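Local coordinates for protein putative dienelactone hydrolase (Klebsiella pneumoniae subsp. pneumoniae MGH 78578, PDB 3F67) that probably acts as an ester-bond hydrolase of the dienelactone hydrolase family, on an alpha/beta-hydrolase scaffold, with a substrate that remains unidentified, at residues A[33-39]-A[116-122]; A[127-131]-A[157-161]; A[141-147]-A[170-176]; A[204-208]-A[229-233]. All coordinates share one frame; numbering follows the deposited sequence.

Interaction 1 (A[33-39]-A[116-122]); sequences PIVIVVQ and RLLITGF
I34 and L117 face each other as the first of five parallel bridges that join strands 32-38 and 116-122, neighbours in the centre of the mixed sheet. Six backbone hydrogen bonds run between them, from I34 N to R116 O at 2.9 Å as far as the longer F122 N to V38 O at 3.2 Å. Side chains pack closely along the buried run from I34 to V38. On the face with I34, I36 and V38, L117 CD1 touches both I34 CG2 (3.8 Å) and I36 CD1 (3.9 Å). Further on, V38 CG2 meets I119 CD1 at 3.7 Å; CG1 of I119 lies anti to the backbone N (chi1 -175°), which carries the CD1 end toward V38. This face is covered by helices 93-108 and 124-133. On the other face V35 CG1 touches T120 CG2 at 3.8 Å, while helix 46-57 packs against V35 and V37. T120 OG1 is engaged by V143 O of the next strand. V38 and G121 come within 4.2 Å between CA atoms, so close that a CB on G121 would run into V38 CB.

The solvent side is the start of the pair, where R116 is partly exposed, although it still packs on P33. Its chain bends at chi3 (64°), laying one guanidinium face over the proline, P33 CD 3.7 Å from R116 NH1, while NE forms a salt bridge to the C-terminal carboxylate of Y241. The six bonds thus pair the strand backbones up to F122, just before a turn consistent with the nucleophile elbow of this fold, whereas the one charged side chain, R116, lies at the partly exposed end, paired with Y241.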
loop_
_atom_site.group_PDB
_atom_site.type_symbol
_atom_site.label_atom_id
_atom_site.label_comp_id
_atom_site.label_asym_id
_atom_site.label_seq_id
_atom_site.Cartn_x
_atom_site.Cartn_y
_atom_site.Cartn_z
ATOM N N PRO A 33 0.210 -9.317 14.240
ATOM C CA PRO A 33 0.773 -8.198 13.454
ATOM C C PRO A 33 -0.232 -7.818 12.350
ATOM O O PRO A 33 -0.919 -8.722 11.765
ATOM C CB PRO A 33 2.067 -8.806 12.836
ATOM C CG PRO A 33 1.787 -10.323 12.811
ATOM C CD PRO A 33 0.844 -10.641 13.935
ATOM N N ILE A 34 -0.331 -6.521 12.051
ATOM C CA ILE A 34 -1.342 -6.009 11.129
ATOM C C ILE A 34 -0.655 -5.576 9.850
ATOM O O ILE A 34 0.333 -4.834 9.923
ATOM C CB ILE A 34 -1.998 -4.738 11.736
ATOM C CG1 ILE A 34 -2.645 -5.069 13.107
ATOM C CG2 ILE A 34 -2.968 -4.071 10.728
ATOM C CD1 ILE A 34 -2.758 -3.854 13.994
ATOM N N VAL A 35 -1.177 -5.998 8.689
ATOM C CA VAL A 35 -0.716 -5.382 7.438
ATOM C C VAL A 35 -1.913 -4.660 6.807
ATOM O O VAL A 35 -2.875 -5.311 6.340
ATOM C CB VAL A 35 -0.103 -6.405 6.431
ATOM C CG1 VAL A 35 0.347 -5.669 5.131
ATOM C CG2 VAL A 35 1.065 -7.160 7.072
ATOM N N ILE A 36 -1.838 -3.339 6.759
ATOM C CA ILE A 36 -2.848 -2.590 5.962
ATOM C C ILE A 36 -2.428 -2.751 4.492
ATOM O O ILE A 36 -1.246 -2.598 4.173
ATOM C CB ILE A 36 -2.817 -1.163 6.357
ATOM C CG1 ILE A 36 -3.262 -1.007 7.846
ATOM C CG2 ILE A 36 -3.746 -0.318 5.434
ATOM C CD1 ILE A 36 -3.211 0.462 8.295
ATOM N N VAL A 37 -3.374 -3.092 3.617
ATOM C CA VAL A 37 -3.058 -3.359 2.212
ATOM C C VAL A 37 -3.715 -2.233 1.410
ATOM O O VAL A 37 -4.960 -2.067 1.464
ATOM C CB VAL A 37 -3.657 -4.706 1.766
ATOM C CG1 VAL A 37 -3.402 -4.912 0.260
ATOM C CG2 VAL A 37 -2.980 -5.874 2.551
ATOM N N VAL A 38 -2.908 -1.457 0.676
ATOM C CA VAL A 38 -3.481 -0.306 -0.055
ATOM C C VAL A 38 -3.659 -0.627 -1.530
ATOM O O VAL A 38 -2.691 -0.971 -2.238
ATOM C CB VAL A 38 -2.625 0.967 0.050
ATOM C CG1 VAL A 38 -3.439 2.224 -0.446
ATOM C CG2 VAL A 38 -2.129 1.204 1.473
ATOM N N GLN A 39 -4.918 -0.512 -1.976
ATOM C CA GLN A 39 -5.354 -0.795 -3.361
ATOM C C GLN A 39 -4.589 -0.030 -4.458
ATOM O O GLN A 39 -3.935 0.997 -4.182
ATOM C CB GLN A 39 -6.816 -0.323 -3.420
ATOM C CG GLN A 39 -6.917 1.160 -3.072
ATOM C CD GLN A 39 -8.336 1.693 -3.282
ATOM O OE1 GLN A 39 -9.192 1.499 -2.424
ATOM N NE2 GLN A 39 -8.590 2.309 -4.438
ATOM N N ARG A 116 2.368 -3.467 16.354
ATOM C CA ARG A 116 2.915 -4.272 15.233
ATOM C C ARG A 116 2.203 -3.877 13.943
ATOM O O ARG A 116 1.713 -4.710 13.151
ATOM C CB ARG A 116 2.750 -5.781 15.534
ATOM C CG ARG A 116 3.359 -6.161 16.890
ATOM C CD ARG A 116 3.223 -7.679 17.155
ATOM N NE ARG A 116 4.004 -8.458 16.155
ATOM C CZ ARG A 116 3.924 -9.786 16.036
ATOM N NH1 ARG A 116 3.105 -10.486 16.825
ATOM N NH2 ARG A 116 4.677 -10.429 15.115
ATOM N N LEU A 117 2.211 -2.575 13.681
ATOM C CA LEU A 117 1.531 -2.065 12.481
ATOM C C LEU A 117 2.460 -1.986 11.295
ATOM O O LEU A 117 3.532 -1.378 11.368
ATOM C CB LEU A 117 0.969 -0.653 12.741
ATOM C CG LEU A 117 0.063 -0.041 11.658
ATOM C CD1 LEU A 117 -1.295 -0.771 11.477
ATOM C CD2 LEU A 117 -0.149 1.496 11.969
ATOM N N LEU A 118 1.985 -2.542 10.184
ATOM C CA LEU A 118 2.779 -2.642 8.923
ATOM C C LEU A 118 1.876 -2.193 7.773
ATOM O O LEU A 118 0.635 -2.209 7.901
ATOM C CB LEU A 118 3.199 -4.090 8.706
ATOM C CG LEU A 118 4.000 -4.728 9.836
ATOM C CD1 LEU A 118 4.043 -6.240 9.652
ATOM C CD2 LEU A 118 5.407 -4.126 9.910
ATOM N N ILE A 119 2.457 -1.827 6.621
ATOM C CA ILE A 119 1.614 -1.477 5.491
ATOM C C ILE A 119 2.309 -1.871 4.191
ATOM O O ILE A 119 3.545 -1.787 4.075
ATOM C CB ILE A 119 1.291 0.039 5.504
ATOM C CG1 ILE A 119 0.305 0.413 4.406
ATOM C CG2 ILE A 119 2.591 0.905 5.456
ATOM C CD1 ILE A 119 -0.238 1.918 4.586
ATOM N N THR A 120 1.521 -2.307 3.222
ATOM C CA THR A 120 2.042 -2.501 1.867
ATOM C C THR A 120 1.003 -1.982 0.872
ATOM O O THR A 120 -0.205 -1.991 1.151
ATOM C CB THR A 120 2.409 -3.987 1.608
ATOM O OG1 THR A 120 3.188 -4.077 0.406
ATOM C CG2 THR A 120 1.151 -4.911 1.501
ATOM N N GLY A 121 1.460 -1.545 -0.281
ATOM C CA GLY A 121 0.495 -0.973 -1.236
ATOM C C GLY A 121 1.059 -1.018 -2.637
ATOM O O GLY A 121 2.273 -1.087 -2.812
ATOM N N PHE A 122 0.164 -0.965 -3.631
ATOM C CA PHE A 122 0.544 -1.248 -5.020
ATOM C C PHE A 122 0.110 -0.107 -5.910
ATOM O O PHE A 122 -1.019 0.331 -5.812
ATOM C CB PHE A 122 -0.154 -2.552 -5.494
ATOM C CG PHE A 122 0.196 -3.724 -4.629
ATOM C CD1 PHE A 122 1.268 -4.548 -4.968
ATOM C CD2 PHE A 122 -0.522 -3.949 -3.443
ATOM C CE1 PHE A 122 1.643 -5.651 -4.097
ATOM C CE2 PHE A 122 -0.147 -4.984 -2.566
ATOM C CZ PHE A 122 0.924 -5.830 -2.904
#

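Interaction 2 (A[127-131]-A[157-161]); sequences RITWL and SPKHP
R127 and P161 bury the most surface here, where helix 124-133 meets the loop that leads into helix 161-164. The arginine reaches across fully extended from CG to NE, with CG anti to the backbone N (chi1 171°), and so delivers its guanidinium to H160. NE donates to H160 ND1 at 3.0 Å with an N-H...N angle of 153°. The donor lies close to the imidazole plane, at the ring edge, while the two flat groups are turned 69° apart. R127 NH2 adds a weak, strongly bent bond to K159 O at 2.9 Å, and CB of S157 lies 3.5 Å from the same nitrogen. The stronger partner of NH2 is D93, through a salt bridge; D93 also binds S157 OG.

P161 packs against the helix. Its ring crosses the arginine chain at about a right angle, P161 CD lying 3.9 Å from R127 CG, and P161 CG is 3.7 Å from W130 CB. CB of the proline stands over the face of the five-membered ring of W130 in a CH-pi contact, 4.2 Å from the centroid.

Since R127 NE is the donor, H160 ND1 serves as acceptor, and NE2 donates in turn to E152 O; this pattern suggests the neutral tautomer with the proton on NE2. The charge of R127 is probably balanced mainly by D93, while H160 ND1 and K159 O offer uncharged acceptors.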
loop_
_atom_site.group_PDB
_atom_site.type_symbol
_atom_site.label_atom_id
_atom_site.label_comp_id
_atom_site.label_asym_id
_atom_site.label_seq_id
_atom_site.Cartn_x
_atom_site.Cartn_y
_atom_site.Cartn_z
ATOM N N ARG A 127 2.406 4.679 -3.799
ATOM C CA ARG A 127 2.727 6.070 -3.454
ATOM C C ARG A 127 2.188 6.408 -2.068
ATOM O O ARG A 127 2.879 7.016 -1.251
ATOM C CB ARG A 127 2.198 7.033 -4.527
ATOM C CG ARG A 127 2.327 8.520 -4.092
ATOM C CD ARG A 127 1.863 9.453 -5.199
ATOM N NE ARG A 127 1.715 10.832 -4.698
ATOM C CZ ARG A 127 0.663 11.268 -4.021
ATOM N NH1 ARG A 127 -0.385 10.465 -3.809
ATOM N NH2 ARG A 127 0.625 12.537 -3.613
ATOM N N ILE A 128 0.935 6.023 -1.824
ATOM C CA ILE A 128 0.293 6.249 -0.512
ATOM C C ILE A 128 1.116 5.601 0.608
ATOM O O ILE A 128 1.266 6.187 1.688
ATOM C CB ILE A 128 -1.170 5.708 -0.553
ATOM C CG1 ILE A 128 -2.044 6.542 -1.521
ATOM C CG2 ILE A 128 -1.780 5.644 0.868
ATOM C CD1 ILE A 128 -2.157 8.027 -1.158
ATOM N N THR A 129 1.656 4.425 0.326
ATOM C CA THR A 129 2.514 3.725 1.272
ATOM C C THR A 129 3.687 4.611 1.739
ATOM O O THR A 129 3.936 4.711 2.933
ATOM C CB THR A 129 2.976 2.356 0.698
ATOM O OG1 THR A 129 1.827 1.502 0.636
ATOM C CG2 THR A 129 3.955 1.646 1.680
ATOM N N TRP A 130 4.416 5.227 0.797
ATOM C CA TRP A 130 5.481 6.147 1.191
ATOM C C TRP A 130 4.951 7.276 2.058
ATOM O O TRP A 130 5.552 7.627 3.084
ATOM C CB TRP A 130 6.122 6.774 -0.063
ATOM C CG TRP A 130 7.025 5.859 -0.861
ATOM C CD1 TRP A 130 6.747 5.257 -2.078
ATOM C CD2 TRP A 130 8.383 5.506 -0.537
ATOM N NE1 TRP A 130 7.863 4.545 -2.521
ATOM C CE2 TRP A 130 8.866 4.679 -1.587
ATOM C CE3 TRP A 130 9.233 5.793 0.564
ATOM C CZ2 TRP A 130 10.159 4.142 -1.589
ATOM C CZ3 TRP A 130 10.538 5.260 0.568
ATOM C CH2 TRP A 130 10.991 4.442 -0.511
ATOM N N LEU A 131 3.864 7.896 1.607
ATOM C CA LEU A 131 3.294 9.011 2.373
ATOM C C LEU A 131 2.935 8.594 3.804
ATOM O O LEU A 131 3.145 9.371 4.767
ATOM C CB LEU A 131 2.066 9.609 1.683
ATOM C CG LEU A 131 2.270 10.186 0.264
ATOM C CD1 LEU A 131 0.975 10.884 -0.242
ATOM C CD2 LEU A 131 3.459 11.067 0.134
ATOM N N SER A 157 -3.270 16.404 -3.973
ATOM C CA SER A 157 -2.028 15.638 -3.822
ATOM C C SER A 157 -0.852 16.637 -3.793
ATOM O O SER A 157 -0.140 16.813 -4.790
ATOM C CB SER A 157 -1.871 14.570 -4.916
ATOM O OG SER A 157 -2.858 13.574 -4.780
ATOM N N PRO A 158 -0.675 17.327 -2.667
ATOM C CA PRO A 158 0.359 18.394 -2.652
ATOM C C PRO A 158 1.810 17.946 -2.393
ATOM O O PRO A 158 2.722 18.793 -2.557
ATOM C CB PRO A 158 -0.080 19.272 -1.489
ATOM C CG PRO A 158 -0.680 18.306 -0.540
ATOM C CD PRO A 158 -1.452 17.316 -1.416
ATOM N N LYS A 159 2.030 16.711 -1.919
ATOM C CA LYS A 159 3.407 16.218 -1.668
ATOM C C LYS A 159 3.568 14.871 -2.289
ATOM O O LYS A 159 2.618 14.092 -2.293
ATOM C CB LYS A 159 3.735 16.112 -0.181
ATOM C CG LYS A 159 3.391 17.408 0.555
ATOM C CD LYS A 159 4.490 17.862 1.433
ATOM C CE LYS A 159 3.965 18.958 2.366
ATOM N NZ LYS A 159 4.422 18.685 3.765
ATOM N N HIS A 160 4.767 14.600 -2.809
ATOM C CA HIS A 160 5.104 13.270 -3.342
ATOM C C HIS A 160 6.193 12.641 -2.491
ATOM O O HIS A 160 6.746 13.312 -1.605
ATOM C CB HIS A 160 5.554 13.435 -4.804
ATOM C CG HIS A 160 4.431 13.830 -5.703
ATOM N ND1 HIS A 160 3.286 13.059 -5.840
ATOM C CD2 HIS A 160 4.235 14.935 -6.461
ATOM C CE1 HIS A 160 2.454 13.660 -6.671
ATOM N NE2 HIS A 160 3.007 14.801 -7.063
ATOM N N PRO A 161 6.465 11.346 -2.687
ATOM C CA PRO A 161 7.444 10.687 -1.844
ATOM C C PRO A 161 8.779 11.448 -1.753
ATOM O O PRO A 161 9.377 11.487 -0.667
ATOM C CB PRO A 161 7.559 9.270 -2.464
ATOM C CG PRO A 161 6.117 9.020 -2.975
ATOM C CD PRO A 161 5.716 10.384 -3.544
#

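Interaction 3 (A[141-147]-A[170-176]); sequences AAVAWYG and APVLGLY
L175 and W145 lie side by side and point the same way, so that L175 CD1 stands almost over the centre of the indole six-membered ring, 3.5 Å from its centroid and only 7° off the normal. CG of L175 is anti to its carbonyl carbon (chi1 -62°), which puts the isobutyl group alongside the indole; the same CD1 also meets V143 CG1 at 3.6 Å. V143 runs alongside L173 on this face, its CG2 4.1 Å from L173 CB. On the opposite face A142 CB touches V172 CG2, and alanine A144 is paired with glycine G174.

These residues belong to parallel strands 141-145 and 172-177, joined through helix 161-164 as a beta-alpha-beta crossover and stitched by five backbone hydrogen bonds, among them L175 N to A144 O at 2.8 Å.

Further along, the Y176 ring lies flat against the backbone of Y146, whose CA sits over one ring face, 3.8 Å from the centroid, as a CH-pi contact. The Y176 hydroxyl then donates to G147 O at 2.6 Å, in the carbonyl plane and on a lone pair, with a C=O...O angle of 122°; W130 NE1 is a second partner of the hydroxyl. Y146 itself, whose OH binds N215 N, has its ring against H212, a possible triad member.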
loop_
_atom_site.group_PDB
_atom_site.type_symbol
_atom_site.label_atom_id
_atom_site.label_comp_id
_atom_site.label_asym_id
_atom_site.label_seq_id
_atom_site.Cartn_x
_atom_site.Cartn_y
_atom_site.Cartn_z
ATOM N N ALA A 141 6.925 -0.665 9.743
ATOM C CA ALA A 141 7.619 -0.835 8.468
ATOM C C ALA A 141 6.642 -0.762 7.317
ATOM O O ALA A 141 5.406 -0.877 7.522
ATOM C CB ALA A 141 8.365 -2.199 8.442
ATOM N N ALA A 142 7.194 -0.548 6.111
ATOM C CA ALA A 142 6.337 -0.332 4.926
ATOM C C ALA A 142 7.020 -0.926 3.702
ATOM O O ALA A 142 8.252 -0.911 3.593
ATOM C CB ALA A 142 6.094 1.187 4.674
ATOM N N VAL A 143 6.212 -1.481 2.806
ATOM C CA VAL A 143 6.690 -1.994 1.501
ATOM C C VAL A 143 5.832 -1.384 0.398
ATOM O O VAL A 143 4.620 -1.660 0.317
ATOM C CB VAL A 143 6.664 -3.555 1.440
ATOM C CG1 VAL A 143 7.157 -4.059 0.031
ATOM C CG2 VAL A 143 7.622 -4.110 2.573
ATOM N N ALA A 144 6.473 -0.567 -0.460
ATOM C CA ALA A 144 5.745 0.186 -1.512
ATOM C C ALA A 144 6.082 -0.490 -2.838
ATOM O O ALA A 144 7.277 -0.627 -3.195
ATOM C CB ALA A 144 6.231 1.619 -1.512
ATOM N N TRP A 145 5.057 -0.921 -3.573
ATOM C CA TRP A 145 5.296 -1.512 -4.884
ATOM C C TRP A 145 4.957 -0.500 -5.971
ATOM O O TRP A 145 3.821 -0.075 -6.076
ATOM C CB TRP A 145 4.422 -2.718 -5.113
ATOM C CG TRP A 145 4.535 -3.838 -4.083
ATOM C CD1 TRP A 145 4.146 -3.792 -2.749
ATOM C CD2 TRP A 145 4.954 -5.203 -4.341
ATOM N NE1 TRP A 145 4.335 -5.051 -2.175
ATOM C CE2 TRP A 145 4.796 -5.925 -3.132
ATOM C CE3 TRP A 145 5.446 -5.871 -5.486
ATOM C CZ2 TRP A 145 5.145 -7.327 -3.015
ATOM C CZ3 TRP A 145 5.732 -7.266 -5.421
ATOM C CH2 TRP A 145 5.585 -7.969 -4.177
ATOM N N TYR A 146 5.972 -0.162 -6.763
ATOM C CA TYR A 146 5.874 0.728 -7.948
ATOM C C TYR A 146 4.877 1.867 -7.744
ATOM O O TYR A 146 3.893 2.006 -8.506
ATOM C CB TYR A 146 5.565 -0.092 -9.212
ATOM C CG TYR A 146 4.739 -1.356 -9.023
ATOM C CD1 TYR A 146 3.337 -1.310 -9.004
ATOM C CD2 TYR A 146 5.357 -2.601 -8.942
ATOM C CE1 TYR A 146 2.574 -2.466 -8.861
ATOM C CE2 TYR A 146 4.593 -3.776 -8.825
ATOM C CZ TYR A 146 3.235 -3.700 -8.769
ATOM O OH TYR A 146 2.492 -4.835 -8.657
ATOM N N GLY A 147 5.147 2.677 -6.715
ATOM C CA GLY A 147 4.409 3.911 -6.425
ATOM C C GLY A 147 5.155 5.111 -7.019
ATOM O O GLY A 147 6.377 5.245 -6.839
ATOM N N ALA A 170 9.534 5.091 9.531
ATOM C CA ALA A 170 9.616 3.622 9.490
ATOM C C ALA A 170 10.448 3.212 8.285
ATOM O O ALA A 170 10.468 3.946 7.270
ATOM C CB ALA A 170 8.199 3.024 9.305
ATOM N N PRO A 171 11.150 2.046 8.367
ATOM C CA PRO A 171 11.904 1.539 7.214
ATOM C C PRO A 171 10.984 1.202 6.045
ATOM O O PRO A 171 9.972 0.495 6.253
ATOM C CB PRO A 171 12.558 0.232 7.749
ATOM C CG PRO A 171 12.514 0.378 9.219
ATOM C CD PRO A 171 11.309 1.182 9.556
ATOM N N VAL A 172 11.320 1.709 4.850
ATOM C CA VAL A 172 10.478 1.473 3.675
ATOM C C VAL A 172 11.283 0.748 2.642
ATOM O O VAL A 172 12.384 1.174 2.300
ATOM C CB VAL A 172 9.990 2.789 3.021
ATOM C CG1 VAL A 172 9.053 2.445 1.901
ATOM C CG2 VAL A 172 9.256 3.683 4.054
ATOM N N LEU A 173 10.734 -0.356 2.154
ATOM C CA LEU A 173 11.335 -1.101 1.016
ATOM C C LEU A 173 10.492 -0.763 -0.214
ATOM O O LEU A 173 9.249 -0.914 -0.174
ATOM C CB LEU A 173 11.180 -2.611 1.270
ATOM C CG LEU A 173 11.434 -3.523 0.083
ATOM C CD1 LEU A 173 12.906 -3.393 -0.485
ATOM C CD2 LEU A 173 11.244 -4.989 0.562
ATOM N N GLY A 174 11.124 -0.336 -1.307
ATOM C CA GLY A 174 10.362 -0.125 -2.552
ATOM C C GLY A 174 10.674 -1.245 -3.533
ATOM O O GLY A 174 11.819 -1.675 -3.656
ATOM N N LEU A 175 9.658 -1.731 -4.234
ATOM C CA LEU A 175 9.861 -2.800 -5.242
ATOM C C LEU A 175 9.416 -2.216 -6.584
ATOM O O LEU A 175 8.227 -1.956 -6.790
ATOM C CB LEU A 175 8.996 -4.029 -4.841
ATOM C CG LEU A 175 9.404 -4.623 -3.472
ATOM C CD1 LEU A 175 8.357 -5.675 -3.013
ATOM C CD2 LEU A 175 10.854 -5.278 -3.529
ATOM N N TYR A 176 10.383 -1.986 -7.492
ATOM C CA TYR A 176 10.143 -1.174 -8.695
ATOM C C TYR A 176 10.566 -1.963 -9.941
ATOM O O TYR A 176 11.447 -2.840 -9.857
ATOM C CB TYR A 176 10.901 0.170 -8.562
ATOM C CG TYR A 176 10.091 1.131 -7.695
ATOM C CD1 TYR A 176 9.913 0.881 -6.313
ATOM C CD2 TYR A 176 9.484 2.268 -8.253
ATOM C CE1 TYR A 176 9.139 1.696 -5.532
ATOM C CE2 TYR A 176 8.693 3.134 -7.461
ATOM C CZ TYR A 176 8.539 2.843 -6.103
ATOM O OH TYR A 176 7.728 3.637 -5.312
#

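Interaction 4 (A[204-208]-A[229-233]); sequences IVVYP and DGWQR
Strand 202-207, the outermost strand on its side of the sheet, is flanked here by the C-terminal helix 224-238, and the hydroxyl of Y207 makes the polar join between them. Y207 OH donates to D229 OD2 at 2.6 Å. The carboxylate oxygen receives it on its anti lone pair, at the edge of the tyrosine ring, and the ring and carboxylate planes are 70° apart. CG of D229 is anti to the backbone N (chi1 -175°), which turns the carboxylate toward the strand.

The same OD2 has a second donor on its syn side: R233 NE, one helical turn further on, at 2.9 Å and nearly in the guanidinium plane, forming a salt bridge within the helix. Two donors on one oxygen would hold the carboxylate in a set rotation and probably favour its ionised form.

In the alpha/beta-hydrolase arrangement this helix packs on one face of the sheet and runs nearly antiparallel to the edge strand, at 167° between the short axes, which stay 11.2 Å apart; long side chains therefore span the interval. R233 extends from CG to NE over V205: one guanidinium face looks onto V205 CG1, and R233 NH1 lies 4.0 Å from V205 CG2. R233 CD lies 3.3 Å from Y207 OH. On the sheet side, V205 touches L173 and Y207 touches L175 of the adjoining strand, while the ring of F214 meets that of Y207.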
loop_
_atom_site.group_PDB
_atom_site.type_symbol
_atom_site.label_atom_id
_atom_site.label_comp_id
_atom_site.label_asym_id
_atom_site.label_seq_id
_atom_site.Cartn_x
_atom_site.Cartn_y
_atom_site.Cartn_z
ATOM N N ILE A 204 15.358 0.813 -2.448
ATOM C CA ILE A 204 14.523 0.551 -3.625
ATOM C C ILE A 204 15.207 -0.547 -4.445
ATOM O O ILE A 204 16.370 -0.409 -4.870
ATOM C CB ILE A 204 14.353 1.844 -4.497
ATOM C CG1 ILE A 204 13.572 2.883 -3.679
ATOM C CG2 ILE A 204 13.628 1.531 -5.782
ATOM C CD1 ILE A 204 13.533 4.316 -4.310
ATOM N N VAL A 205 14.496 -1.643 -4.635
ATOM C CA VAL A 205 14.987 -2.744 -5.459
ATOM C C VAL A 205 14.344 -2.590 -6.823
ATOM O O VAL A 205 13.116 -2.460 -6.914
ATOM C CB VAL A 205 14.594 -4.078 -4.812
ATOM C CG1 VAL A 205 14.900 -5.295 -5.783
ATOM C CG2 VAL A 205 15.314 -4.219 -3.426
ATOM N N VAL A 206 15.179 -2.575 -7.886
ATOM C CA VAL A 206 14.681 -2.421 -9.242
ATOM C C VAL A 206 14.843 -3.732 -10.019
ATOM O O VAL A 206 15.962 -4.268 -10.120
ATOM C CB VAL A 206 15.441 -1.318 -9.982
ATOM C CG1 VAL A 206 14.864 -1.171 -11.387
ATOM C CG2 VAL A 206 15.298 0.002 -9.213
ATOM N N TYR A 207 13.732 -4.266 -10.508
ATOM C CA TYR A 207 13.712 -5.536 -11.249
ATOM C C TYR A 207 13.934 -5.280 -12.740
ATOM O O TYR A 207 13.080 -4.679 -13.393
ATOM C CB TYR A 207 12.374 -6.260 -11.031
ATOM C CG TYR A 207 12.278 -6.789 -9.620
ATOM C CD1 TYR A 207 12.795 -8.056 -9.299
ATOM C CD2 TYR A 207 11.720 -6.008 -8.600
ATOM C CE1 TYR A 207 12.768 -8.540 -7.965
ATOM C CE2 TYR A 207 11.688 -6.480 -7.279
ATOM C CZ TYR A 207 12.187 -7.743 -6.991
ATOM O OH TYR A 207 12.156 -8.229 -5.711
ATOM N N PRO A 208 15.069 -5.756 -13.286
ATOM C CA PRO A 208 15.409 -5.464 -14.695
ATOM C C PRO A 208 14.333 -5.856 -15.714
ATOM O O PRO A 208 14.196 -5.198 -16.742
ATOM C CB PRO A 208 16.696 -6.281 -14.958
ATOM C CG PRO A 208 17.257 -6.632 -13.657
ATOM C CD PRO A 208 16.108 -6.540 -12.597
ATOM N N ASP A 229 9.937 -12.999 -6.185
ATOM C CA ASP A 229 11.063 -12.437 -5.431
ATOM C C ASP A 229 10.609 -11.263 -4.562
ATOM O O ASP A 229 10.990 -11.154 -3.391
ATOM C CB ASP A 229 12.195 -12.011 -6.378
ATOM C CG ASP A 229 13.427 -11.547 -5.623
ATOM O OD1 ASP A 229 14.210 -12.426 -5.230
ATOM O OD2 ASP A 229 13.601 -10.330 -5.378
ATOM N N GLY A 230 9.810 -10.364 -5.141
ATOM C CA GLY A 230 9.309 -9.187 -4.378
ATOM C C GLY A 230 8.480 -9.598 -3.180
ATOM O O GLY A 230 8.625 -9.040 -2.064
ATOM N N TRP A 231 7.642 -10.614 -3.373
ATOM C CA TRP A 231 6.804 -11.094 -2.270
ATOM C C TRP A 231 7.702 -11.623 -1.127
ATOM O O TRP A 231 7.454 -11.339 0.050
ATOM C CB TRP A 231 5.886 -12.214 -2.756
ATOM C CG TRP A 231 4.746 -12.518 -1.795
ATOM C CD1 TRP A 231 4.619 -13.609 -0.992
ATOM C CD2 TRP A 231 3.549 -11.731 -1.612
ATOM N NE1 TRP A 231 3.429 -13.520 -0.262
ATOM C CE2 TRP A 231 2.756 -12.394 -0.636
ATOM C CE3 TRP A 231 3.089 -10.522 -2.166
ATOM C CZ2 TRP A 231 1.512 -11.902 -0.205
ATOM C CZ3 TRP A 231 1.860 -10.009 -1.728
ATOM C CH2 TRP A 231 1.080 -10.716 -0.757
ATOM N N GLN A 232 8.785 -12.332 -1.485
ATOM C CA GLN A 232 9.671 -12.855 -0.435
ATOM C C GLN A 232 10.440 -11.711 0.223
ATOM O O GLN A 232 10.624 -11.739 1.454
ATOM C CB GLN A 232 10.635 -13.903 -1.007
ATOM C CG GLN A 232 9.902 -15.221 -1.452
ATOM C CD GLN A 232 8.987 -15.799 -0.332
ATOM O OE1 GLN A 232 7.766 -16.060 -0.537
ATOM N NE2 GLN A 232 9.557 -15.937 0.880
ATOM N N ARG A 233 10.809 -10.698 -0.555
ATOM C CA ARG A 233 11.529 -9.514 0.040
ATOM C C ARG A 233 10.598 -8.761 0.970
ATOM O O ARG A 233 11.024 -8.275 2.005
ATOM C CB ARG A 233 12.058 -8.548 -1.038
ATOM C CG ARG A 233 13.311 -9.092 -1.794
ATOM C CD ARG A 233 13.807 -8.082 -2.821
ATOM N NE ARG A 233 14.975 -8.676 -3.497
ATOM C CZ ARG A 233 16.235 -8.546 -3.099
ATOM N NH1 ARG A 233 16.537 -7.785 -2.050
ATOM N NH2 ARG A 233 17.214 -9.128 -3.825
#

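Interactions 1, 3 and 4 all reach the same mixed sheet, where strands 61-65, 32-38, 116-122, 141-145, 172-177 and 202-207 lie side by side. Interactions 1 and 3 have centres 11 Å apart and are stitched along the 116-122/141-145 seam; interactions 3 and 4, 10 Å apart, share the 172-177/202-207 seam. Interaction 2 sits on helix 124-133, which directly follows strand 116-122, and its W130 touches interaction 3. Along the chain interaction 1 closes first, interactions 2 and 3 interleave, and interaction 4 comes last. Sheet and helices thus form one scaffold, with F122 of interaction 1 near and Y146 of interaction 3 touching a putative Cys-His-Asp site.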